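Sylvaticin (Pythium sylvaticum, PDB 2POS) is a secreted alpha-elicitin-like protein that, as in related elicitins, probably binds sterols and may trigger defence responses in plants. Local coordinates at residues 62-67 with 84-89. Numbering follows the deposited sequence.
Sequences AIKALN and KLVTEF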
loop_
_atom_site.group_PDB
_atom_site.type_symbol
_atom_site.label_atom_id
_atom_site.label_comp_id
_atom_site.label_asym_id
_atom_site.label_seq_id
_atom_site.Cartn_x
_atom_site.Cartn_y
_atom_site.Cartn_z
ATOM N N ALA A 62 -7.497 -3.863 4.506
ATOM C CA ALA A 62 -6.736 -4.153 5.726
ATOM C C ALA A 62 -5.759 -3.020 6.074
ATOM O O ALA A 62 -5.539 -2.724 7.254
ATOM C CB ALA A 62 -6.003 -5.480 5.601
ATOM N N ILE A 63 -5.190 -2.378 5.053
ATOM C CA ILE A 63 -4.331 -1.210 5.278
ATOM C C ILE A 63 -5.158 -0.016 5.758
ATOM O O ILE A 63 -4.748 0.704 6.674
ATOM C CB ILE A 63 -3.480 -0.839 4.026
ATOM C CG1 ILE A 63 -2.605 -2.029 3.618
ATOM C CG2 ILE A 63 -2.587 0.361 4.328
ATOM C CD1 ILE A 63 -2.034 -1.975 2.191
ATOM N N LYS A 64 -6.321 0.195 5.150
ATOM C CA LYS A 64 -7.215 1.259 5.601
ATOM C C LYS A 64 -7.509 1.131 7.094
ATOM O O LYS A 64 -7.523 2.128 7.814
ATOM C CB LYS A 64 -8.525 1.243 4.823
ATOM C CG LYS A 64 -8.428 1.824 3.444
ATOM C CD LYS A 64 -9.787 1.785 2.778
ATOM C CE LYS A 64 -9.721 2.388 1.400
ATOM N NZ LYS A 64 -11.026 2.245 0.708
ATOM N N ALA A 65 -7.733 -0.105 7.543
ATOM C CA ALA A 65 -8.067 -0.408 8.942
ATOM C C ALA A 65 -6.954 -0.052 9.941
ATOM O O ALA A 65 -7.205 0.073 11.148
ATOM C CB ALA A 65 -8.458 -1.887 9.078
ATOM N N LEU A 66 -5.732 0.112 9.434
ATOM C CA LEU A 66 -4.590 0.532 10.253
ATOM C C LEU A 66 -4.556 2.038 10.474
ATOM O O LEU A 66 -3.710 2.541 11.207
ATOM C CB LEU A 66 -3.275 0.128 9.589
ATOM C CG LEU A 66 -3.130 -1.292 9.056
ATOM C CD1 LEU A 66 -1.840 -1.370 8.265
ATOM C CD2 LEU A 66 -3.147 -2.302 10.189
ATOM N N ASN A 67 -5.462 2.752 9.816
ATOM C CA ASN A 67 -5.511 4.214 9.895
ATOM C C ASN A 67 -4.180 4.893 9.575
ATOM O O ASN A 67 -3.640 5.617 10.415
ATOM C CB ASN A 67 -6.054 4.657 11.254
ATOM C CG ASN A 67 -7.475 4.206 11.465
ATOM O OD1 ASN A 67 -8.317 4.352 10.574
ATOM N ND2 ASN A 67 -7.752 3.627 12.627
ATOM N N LYS A 84 -2.942 7.991 0.715
ATOM C CA LYS A 84 -3.270 8.265 -0.684
ATOM C C LYS A 84 -3.438 6.960 -1.455
ATOM O O LYS A 84 -4.447 6.752 -2.130
ATOM C CB LYS A 84 -2.178 9.113 -1.316
ATOM C CG LYS A 84 -2.378 9.402 -2.801
ATOM C CD LYS A 84 -1.244 10.288 -3.271
ATOM C CE LYS A 84 -1.420 10.721 -4.702
ATOM N NZ LYS A 84 -0.246 11.538 -5.091
ATOM N N LEU A 85 -2.445 6.080 -1.329
ATOM C CA LEU A 85 -2.451 4.809 -2.038
ATOM C C LEU A 85 -3.756 4.068 -1.811
ATOM O O LEU A 85 -4.436 3.662 -2.769
ATOM C CB LEU A 85 -1.268 3.948 -1.564
ATOM C CG LEU A 85 -1.319 2.451 -1.904
ATOM C CD1 LEU A 85 -1.049 2.266 -3.372
ATOM C CD2 LEU A 85 -0.324 1.657 -1.047
ATOM N N VAL A 86 -4.121 3.898 -0.547
ATOM C CA VAL A 86 -5.250 3.021 -0.230
ATOM C C VAL A 86 -6.592 3.681 -0.517
ATOM O O VAL A 86 -7.552 2.996 -0.842
ATOM C CB VAL A 86 -5.194 2.430 1.213
ATOM C CG1 VAL A 86 -3.928 1.624 1.390
ATOM C CG2 VAL A 86 -5.311 3.519 2.280
ATOM N N THR A 87 -6.652 5.009 -0.407
ATOM C CA THR A 87 -7.902 5.730 -0.633
ATOM C C THR A 87 -8.210 5.781 -2.127
ATOM O O THR A 87 -9.363 5.621 -2.536
ATOM C CB THR A 87 -7.842 7.145 -0.039
ATOM O OG1 THR A 87 -7.546 7.058 1.361
ATOM C CG2 THR A 87 -9.171 7.863 -0.212
ATOM N N GLU A 88 -7.170 5.970 -2.935
ATOM C CA GLU A 88 -7.341 6.092 -4.379
ATOM C C GLU A 88 -7.390 4.762 -5.124
ATOM O O GLU A 88 -7.736 4.735 -6.311
ATOM C CB GLU A 88 -6.256 6.995 -4.968
ATOM C CG GLU A 88 -6.399 8.451 -4.526
ATOM C CD GLU A 88 -5.502 9.406 -5.278
ATOM O OE1 GLU A 88 -4.471 8.965 -5.839
ATOM O OE2 GLU A 88 -5.836 10.614 -5.301
ATOM N N PHE A 89 -7.058 3.664 -4.441
ATOM C CA PHE A 89 -6.941 2.369 -5.107
ATOM C C PHE A 89 -8.210 1.936 -5.848
ATOM O O PHE A 89 -8.170 1.694 -7.056
ATOM C CB PHE A 89 -6.479 1.267 -4.139
ATOM C CG PHE A 89 -6.476 -0.104 -4.762
ATOM C CD1 PHE A 89 -5.488 -0.468 -5.671
ATOM C CD2 PHE A 89 -7.495 -1.009 -4.476
ATOM C CE1 PHE A 89 -5.501 -1.729 -6.267
ATOM C CE2 PHE A 89 -7.514 -2.266 -5.071
ATOM C CZ PHE A 89 -6.516 -2.620 -5.967
HETATM O O HOH W 1 -9.762 2.318 -2.246
HETATM O O HOH W 2 -11.612 4.233 -1.343
#
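Val86 presents its two methyls to Ile63 and Lys64, each turned to a different neighbour. Val86 CG1 lies against the CG2 methyl of Ile63, with Ile63 CG2 at 3.5 Å from Val86 CG1, a little closer than usual for two methyls, and Ile63 CB almost as near. Val86 CG2 instead meets the first part of the Lys64 side chain, at 3.7 Å from Lys64 CG. The lysine runs past the valine in the opposite sense: its CG stands beside the backbone N (chi1 -77°), and from there the chain is fully extended, which carries Lys64 CE to 3.2 Å from Val86 O. Lys64 NZ reaches the carbonyls of Val86 and Thr87 through two waters. One water accepts from Lys64 NZ at 3.2 Å and lies 2.7 Å from Val86 O, to which it can donate; the other links Lys64 NZ to Thr87 O, 2.9 Å on both legs. Outside the two segments, Ile63 also touches Val82, Val86 touches Ile60 and Lys64 touches Glu90. The contact therefore joins the C-terminal part of helix 54-64 to helix 82-92, the two being connected through the antiparallel strands 73-75 and 78-80.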